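PDB 5I62: potential RNA-dependent RNA polymerase from Human picobirnavirus, which catalyses RNA-templated synthesis of RNA from ribonucleoside triphosphates and probably serves both transcription and replication of the viral double-stranded RNA genome. Local coordinates for residues Val56-Asp59 with Leu65-Phe68; Glu238-Arg243 with Cys396-Arg401; Arg242-Met247 with Asp360-Tyr365. All coordinates share one frame; numbering follows the deposited sequence.

Interaction 1: residues Val56-Asp59 with Leu65-Phe68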
# COMPACT_ATOMS: atom_id res chain seq x y z
N VAL A 56 -29.50 -2.44 -1.88
CA VAL A 56 -30.02 -3.72 -2.33
C VAL A 56 -30.77 -3.59 -3.65
O VAL A 56 -30.94 -4.58 -4.36
CB VAL A 56 -30.90 -4.29 -1.21
CG1 VAL A 56 -32.31 -3.70 -1.28
CG2 VAL A 56 -30.92 -5.80 -1.25
N SER A 57 -31.19 -2.38 -4.01
CA SER A 57 -31.87 -2.12 -5.28
C SER A 57 -31.02 -2.46 -6.51
O SER A 57 -31.58 -2.61 -7.60
CB SER A 57 -32.30 -0.66 -5.32
OG SER A 57 -31.19 0.20 -5.54
N ILE A 58 -29.70 -2.58 -6.37
CA ILE A 58 -28.87 -2.92 -7.53
C ILE A 58 -28.73 -4.42 -7.74
O ILE A 58 -28.12 -4.83 -8.73
CB ILE A 58 -27.45 -2.35 -7.44
CG1 ILE A 58 -26.71 -3.01 -6.28
CG2 ILE A 58 -27.47 -0.85 -7.29
CD1 ILE A 58 -25.25 -2.64 -6.13
N ASP A 59 -29.24 -5.25 -6.82
CA ASP A 59 -28.98 -6.68 -6.88
C ASP A 59 -29.53 -7.30 -8.16
O ASP A 59 -28.98 -8.31 -8.64
CB ASP A 59 -29.59 -7.41 -5.69
CG ASP A 59 -29.06 -8.83 -5.55
OD1 ASP A 59 -27.86 -9.03 -5.84
OD2 ASP A 59 -29.83 -9.75 -5.19
N LEU A 65 -21.98 -7.13 -8.24
CA LEU A 65 -21.63 -5.94 -7.46
C LEU A 65 -22.18 -6.05 -6.04
O LEU A 65 -21.52 -5.64 -5.08
CB LEU A 65 -22.15 -4.67 -8.13
CG LEU A 65 -21.86 -3.36 -7.37
CD1 LEU A 65 -20.36 -3.18 -7.10
CD2 LEU A 65 -22.40 -2.16 -8.10
N MET A 66 -23.39 -6.61 -5.90
CA MET A 66 -23.95 -6.86 -4.58
C MET A 66 -23.11 -7.86 -3.80
O MET A 66 -22.89 -7.70 -2.60
CB MET A 66 -25.40 -7.33 -4.70
CG MET A 66 -26.15 -7.51 -3.37
SD MET A 66 -26.26 -6.01 -2.35
CE MET A 66 -26.84 -4.85 -3.55
N GLU A 67 -22.64 -8.92 -4.47
CA GLU A 67 -21.75 -9.88 -3.81
C GLU A 67 -20.48 -9.20 -3.32
O GLU A 67 -20.00 -9.50 -2.22
CB GLU A 67 -21.37 -11.02 -4.74
CG GLU A 67 -22.48 -11.96 -5.09
CD GLU A 67 -22.29 -12.53 -6.50
OE1 GLU A 67 -23.31 -12.71 -7.21
OE2 GLU A 67 -21.12 -12.76 -6.90
N PHE A 68 -19.90 -8.33 -4.15
CA PHE A 68 -18.71 -7.57 -3.79
C PHE A 68 -18.98 -6.71 -2.56
O PHE A 68 -18.19 -6.70 -1.61
CB PHE A 68 -18.30 -6.74 -5.01
CG PHE A 68 -17.31 -5.63 -4.74
CD1 PHE A 68 -15.95 -5.89 -4.69
CD2 PHE A 68 -17.74 -4.32 -4.66
CE1 PHE A 68 -15.04 -4.85 -4.50
CE2 PHE A 68 -16.83 -3.28 -4.48
CZ PHE A 68 -15.47 -3.56 -4.40

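Interaction 2: residues Glu238-Arg243 with Cys396-Arg401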
# COMPACT_ATOMS: atom_id res chain seq x y z
N GLU A 238 -8.01 5.95 -13.13
CA GLU A 238 -8.52 5.99 -14.50
C GLU A 238 -7.59 5.24 -15.46
O GLU A 238 -8.05 4.59 -16.40
CB GLU A 238 -8.72 7.45 -14.93
CG GLU A 238 -9.87 8.16 -14.19
CD GLU A 238 -9.57 8.46 -12.71
OE1 GLU A 238 -8.40 8.75 -12.37
OE2 GLU A 238 -10.51 8.41 -11.88
N ALA A 239 -6.28 5.31 -15.23
CA ALA A 239 -5.35 4.49 -16.02
C ALA A 239 -5.56 3.01 -15.75
O ALA A 239 -5.44 2.18 -16.65
CB ALA A 239 -3.90 4.89 -15.74
N VAL A 240 -5.87 2.66 -14.49
CA VAL A 240 -6.18 1.27 -14.16
C VAL A 240 -7.41 0.81 -14.92
O VAL A 240 -7.44 -0.29 -15.48
CB VAL A 240 -6.38 1.09 -12.65
CG1 VAL A 240 -6.95 -0.31 -12.35
CG2 VAL A 240 -5.08 1.29 -11.90
N ASP A 241 -8.46 1.64 -14.91
CA ASP A 241 -9.73 1.30 -15.55
C ASP A 241 -9.56 1.13 -17.05
O ASP A 241 -10.18 0.26 -17.66
CB ASP A 241 -10.77 2.39 -15.27
CG ASP A 241 -11.11 2.51 -13.78
OD1 ASP A 241 -10.70 1.61 -13.00
OD2 ASP A 241 -11.80 3.49 -13.38
N ARG A 242 -8.73 1.96 -17.67
CA ARG A 242 -8.51 1.81 -19.10
C ARG A 242 -7.88 0.47 -19.42
O ARG A 242 -8.25 -0.17 -20.40
CB ARG A 242 -7.67 2.94 -19.66
CG ARG A 242 -8.48 4.20 -19.83
CD ARG A 242 -7.75 5.17 -20.70
NE ARG A 242 -6.33 4.89 -20.69
CZ ARG A 242 -5.45 5.60 -19.98
NH1 ARG A 242 -5.87 6.63 -19.23
NH2 ARG A 242 -4.16 5.27 -20.00
N ARG A 243 -6.91 0.03 -18.60
CA ARG A 243 -6.28 -1.25 -18.88
C ARG A 243 -7.21 -2.42 -18.57
O ARG A 243 -7.20 -3.43 -19.29
CB ARG A 243 -4.96 -1.39 -18.14
CG ARG A 243 -4.16 -2.59 -18.62
CD ARG A 243 -2.67 -2.37 -18.58
NE ARG A 243 -2.24 -1.19 -19.34
CZ ARG A 243 -1.01 -0.70 -19.30
NH1 ARG A 243 -0.09 -1.28 -18.54
NH2 ARG A 243 -0.69 0.38 -20.01
N CYS A 396 -14.31 -8.53 -12.45
CA CYS A 396 -13.09 -8.73 -11.68
C CYS A 396 -13.06 -7.73 -10.53
O CYS A 396 -13.81 -6.76 -10.51
CB CYS A 396 -11.83 -8.60 -12.56
SG CYS A 396 -11.63 -6.95 -13.27
N THR A 397 -12.20 -8.01 -9.57
CA THR A 397 -11.92 -7.06 -8.50
C THR A 397 -10.43 -6.83 -8.49
O THR A 397 -9.65 -7.77 -8.64
CB THR A 397 -12.41 -7.57 -7.14
OG1 THR A 397 -11.80 -8.83 -6.87
CG2 THR A 397 -13.92 -7.74 -7.14
N TYR A 398 -10.03 -5.57 -8.34
CA TYR A 398 -8.63 -5.18 -8.36
C TYR A 398 -8.54 -3.90 -7.56
O TYR A 398 -9.31 -2.98 -7.80
CB TYR A 398 -8.14 -4.97 -9.80
CG TYR A 398 -6.69 -4.57 -9.93
CD1 TYR A 398 -5.68 -5.32 -9.33
CD2 TYR A 398 -6.32 -3.43 -10.64
CE1 TYR A 398 -4.35 -4.96 -9.45
CE2 TYR A 398 -4.98 -3.07 -10.77
CZ TYR A 398 -4.00 -3.84 -10.16
OH TYR A 398 -2.67 -3.48 -10.29
N LEU A 399 -7.63 -3.88 -6.58
CA LEU A 399 -7.42 -2.73 -5.68
C LEU A 399 -8.72 -2.36 -4.96
O LEU A 399 -9.02 -1.19 -4.77
CB LEU A 399 -6.86 -1.53 -6.43
CG LEU A 399 -5.56 -1.79 -7.21
CD1 LEU A 399 -5.07 -0.51 -7.89
CD2 LEU A 399 -4.48 -2.38 -6.30
N ARG A 400 -9.49 -3.39 -4.58
CA ARG A 400 -10.77 -3.24 -3.89
C ARG A 400 -11.79 -2.43 -4.70
O ARG A 400 -12.69 -1.80 -4.13
CB ARG A 400 -10.58 -2.64 -2.50
CG ARG A 400 -9.88 -3.59 -1.53
CD ARG A 400 -9.82 -3.00 -0.12
NE ARG A 400 -8.61 -3.38 0.61
CZ ARG A 400 -8.39 -4.59 1.13
NH1 ARG A 400 -9.30 -5.55 0.99
NH2 ARG A 400 -7.26 -4.84 1.78
N ARG A 401 -11.69 -2.48 -6.03
CA ARG A 401 -12.72 -1.94 -6.91
C ARG A 401 -13.26 -3.06 -7.80
O ARG A 401 -12.50 -3.89 -8.30
CB ARG A 401 -12.19 -0.83 -7.82
CG ARG A 401 -12.21 0.55 -7.22
CD ARG A 401 -10.94 0.77 -6.50
NE ARG A 401 -10.77 2.15 -6.04
CZ ARG A 401 -9.90 2.48 -5.10
NH1 ARG A 401 -9.17 1.52 -4.55
NH2 ARG A 401 -9.76 3.75 -4.71

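Interaction 3: residues Arg242-Met247 with Asp360-Tyr365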
# COMPACT_ATOMS: atom_id res chain seq x y z
N ARG A 242 -8.73 1.96 -17.67
CA ARG A 242 -8.51 1.81 -19.10
C ARG A 242 -7.88 0.47 -19.42
O ARG A 242 -8.25 -0.17 -20.40
CB ARG A 242 -7.67 2.94 -19.66
CG ARG A 242 -8.48 4.20 -19.83
CD ARG A 242 -7.75 5.17 -20.70
NE ARG A 242 -6.33 4.89 -20.69
CZ ARG A 242 -5.45 5.60 -19.98
NH1 ARG A 242 -5.87 6.63 -19.23
NH2 ARG A 242 -4.16 5.27 -20.00
N ARG A 243 -6.91 0.03 -18.60
CA ARG A 243 -6.28 -1.25 -18.88
C ARG A 243 -7.21 -2.42 -18.57
O ARG A 243 -7.20 -3.43 -19.29
CB ARG A 243 -4.96 -1.39 -18.14
CG ARG A 243 -4.16 -2.59 -18.62
CD ARG A 243 -2.67 -2.37 -18.58
NE ARG A 243 -2.24 -1.19 -19.34
CZ ARG A 243 -1.01 -0.70 -19.30
NH1 ARG A 243 -0.09 -1.28 -18.54
NH2 ARG A 243 -0.69 0.38 -20.01
N ILE A 244 -8.01 -2.32 -17.50
CA ILE A 244 -9.04 -3.34 -17.24
C ILE A 244 -9.92 -3.51 -18.48
O ILE A 244 -10.22 -4.63 -18.91
CB ILE A 244 -9.91 -2.96 -16.03
CG1 ILE A 244 -9.11 -2.91 -14.72
CG2 ILE A 244 -11.10 -3.93 -15.91
CD1 ILE A 244 -8.55 -4.24 -14.30
N THR A 245 -10.36 -2.38 -19.05
CA THR A 245 -11.20 -2.40 -20.25
C THR A 245 -10.51 -3.15 -21.39
O THR A 245 -11.11 -4.01 -22.04
CB THR A 245 -11.54 -0.97 -20.68
OG1 THR A 245 -12.06 -0.21 -19.57
CG2 THR A 245 -12.57 -0.98 -21.81
N LYS A 246 -9.23 -2.84 -21.64
CA LYS A 246 -8.49 -3.50 -22.72
C LYS A 246 -8.34 -4.98 -22.45
O LYS A 246 -8.38 -5.79 -23.39
CB LYS A 246 -7.13 -2.83 -22.90
CG LYS A 246 -7.22 -1.41 -23.47
CD LYS A 246 -8.12 -1.44 -24.72
CE LYS A 246 -8.65 -0.06 -25.10
NZ LYS A 246 -7.60 0.86 -25.62
N MET A 247 -8.18 -5.37 -21.18
CA MET A 247 -8.07 -6.78 -20.82
C MET A 247 -9.35 -7.53 -21.20
O MET A 247 -9.30 -8.63 -21.76
CB MET A 247 -7.76 -6.90 -19.33
CG MET A 247 -7.57 -8.35 -18.85
SD MET A 247 -7.54 -8.44 -17.04
CE MET A 247 -9.26 -8.02 -16.71
N ASP A 360 -1.22 -7.29 -5.27
CA ASP A 360 -2.52 -7.33 -5.93
C ASP A 360 -2.34 -7.56 -7.42
O ASP A 360 -1.51 -6.90 -8.04
CB ASP A 360 -3.29 -6.03 -5.71
CG ASP A 360 -4.74 -6.27 -5.40
OD1 ASP A 360 -5.50 -6.72 -6.30
OD2 ASP A 360 -5.11 -6.04 -4.23
N GLY A 361 -3.13 -8.46 -8.00
CA GLY A 361 -2.99 -8.77 -9.41
C GLY A 361 -4.30 -9.15 -10.06
O GLY A 361 -5.22 -9.66 -9.41
N VAL A 362 -4.37 -8.93 -11.37
CA VAL A 362 -5.48 -9.39 -12.18
C VAL A 362 -4.92 -9.73 -13.55
O VAL A 362 -4.12 -8.97 -14.10
CB VAL A 362 -6.62 -8.34 -12.24
CG1 VAL A 362 -6.14 -7.01 -12.83
CG2 VAL A 362 -7.79 -8.86 -13.02
N LEU A 363 -5.25 -10.92 -14.06
CA LEU A 363 -4.54 -11.38 -15.25
C LEU A 363 -5.38 -12.37 -16.04
O LEU A 363 -6.32 -12.97 -15.54
CB LEU A 363 -3.18 -12.02 -14.88
CG LEU A 363 -3.19 -13.45 -14.33
CD1 LEU A 363 -1.81 -14.09 -14.48
CD2 LEU A 363 -3.60 -13.46 -12.85
N THR A 364 -4.99 -12.54 -17.30
CA THR A 364 -5.59 -13.58 -18.12
C THR A 364 -4.57 -14.04 -19.15
O THR A 364 -3.65 -13.30 -19.51
CB THR A 364 -6.89 -13.10 -18.79
OG1 THR A 364 -7.58 -14.21 -19.38
CG2 THR A 364 -6.60 -12.06 -19.86
N TYR A 365 -4.69 -15.30 -19.55
CA TYR A 365 -3.97 -15.86 -20.69
C TYR A 365 -4.72 -17.11 -21.14
O TYR A 365 -5.57 -17.62 -20.41
CB TYR A 365 -2.50 -16.17 -20.33
CG TYR A 365 -2.31 -17.17 -19.20
CD1 TYR A 365 -2.44 -18.55 -19.42
CD2 TYR A 365 -1.96 -16.75 -17.92
CE1 TYR A 365 -2.25 -19.46 -18.39
CE2 TYR A 365 -1.76 -17.64 -16.89
CZ TYR A 365 -1.91 -19.00 -17.13
OH TYR A 365 -1.72 -19.89 -16.09

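Interaction 1: residues Val56-Asp59 with Leu65-Phe68
Met66 reaches from helix 63-73 into the turn at Val56-Asp59 and meets three of its four residues. Its CG stands anti to the backbone N (chi1 -175°), but the chain then bends at both later torsions, which curls the methyl end against the backbone of the turn. There Met66 CE lies 3.3 Å from Ile58 CG1, closer than carbons usually pack, and 3.6 Å from Val56 CA. Ile58 is the buried residue of the turn. While its CG1 bears on the methionine methyl, its terminal CD1 comes to 3.5 Å from Leu65 CD2, the two side chains crossing at about a right angle. This apolar part is the tight half of the contact.

The outer side is looser and nearer solvent: Val56 is exposed and Asp59 partly so. The valine meets Met66 through its CA, its CB being directed away from the helix. The Asp59 carboxylate lies across the base of the methionine chain, with OD1 3.2 Å from Met66 CB, close but unbonded. Within the turn, Asp59 N donates to Val56 O.

The contact thus closes the short connection between helices 44-55 and 63-73, and Ser57 OG, bonded to Lys54 O, ties the turn to the first helix. Tyr52 and Leu55 of that helix also touch Met66, while Leu459 and Pro458, just ahead of helix 460-469, cover Ile58 and Leu65, respectively.

Interaction 2: residues Glu238-Arg243 with Cys396-Arg401
A small, buried, purely apolar contact sets Val240 of helix 237-250 against Tyr398 and Leu399, at the turn of the hairpin formed by strands 395-398 and 401-404. Its position directly after the central palm sheet is consistent with motif E of viral RNA polymerases. With CG opposite the backbone N (chi1 -180°), the tyrosine presents its CD2-CE2 edge to the helix. Val240 CG1 sits at this edge rather than over a face, 3.6 Å from Tyr398 CD2. One face is taken by the next residue, since Leu399 CG lies over the ring centre, 3.7 Å above the plane. The leucine touches the helix more loosely, its CD1 4.4 Å from Val240 CG2.

The type I' turn sets up this pair. Tyr398 and Arg401 exchange backbone hydrogen bonds in both directions, with Leu399 and Arg400 at the corners. Arg401 folds its guanidinium back onto the turn, and NH1 donates to Leu399 O at 2.7 Å, in the guanidinium plane and nearly along the C=O axis (168°).

Tyr398 also packs on Asp360 and Val362 of strand 360-363 and on Gln355 and Leu357 of strand 355-357, so the hairpin turn abuts both helix 237-250 and the palm sheet.

Interaction 3: residues Arg242-Met247 with Asp360-Tyr365
Ile244 and Met247, one helical turn apart, meet Val362 and Thr364, alternate residues of segment 360-365. The two valine methyls divide the helix between them. Val362 CG1 faces Ile244 CD1 at 4.0 Å, and Val362 CG2 lies 4.0 Å from Met247 SD, with Met247 CE scarcely farther. Nearer its root, the methionine touches again: Met247 CG is 4.0 Å from Thr364 CG2. The methionine chain extends from the helix through its first two torsions and bends only at the last (chi3 68°), passing Thr364 with its CG and then Val362 with SD and CE. All four residues are buried, and the spacing is that of relaxed van der Waals contact.

Farther out, polar bonds fix the strand side. Thr364 OG1, anti to its own N (chi1 -169°), is hydrogen-bonded to Val256 O, which leaves the methyl branch to meet the helix. Its backbone N is hydrogen-bonded to Ser354 OG. Val362 is bonded through its backbone to Gln355 and flanked by Val257 and Cys259 of the neighbouring strand, so its methyls join a wider apolar layer. Cys396 touches both Ile244 and Val362.

Helix-on-sheet packing of this kind is characteristic of the polymerase palm, in which helices back an antiparallel sheet built round motifs A and C. Strand 360-363 is the second strand of the motif C hairpin, and Asp360 ends its Gly-Asp-Asp signature.

Overall arrangement
Interactions 2 and 3 use successive turns of helix 237-250, and their centres lie only 8 Å apart. Val362 links them directly: the CG1 that faces Ile244 in interaction 3 is also 3.8 Å from Tyr398 CG of interaction 2. The same tyrosine places CD1 3.3 Å from Asp360 OD1, so the hairpin turn abuts the Gly-Asp-Asp signature at the polymerase active site. Interaction 1 is more peripheral, about 18 Å from interaction 2 and 23 Å from interaction 3, centre to centre. Segment 65-68 nevertheless reaches the hairpin through Phe68, whose CZ lies 3.3 Å from Arg400 O, connecting helix 63-73 to the palm region.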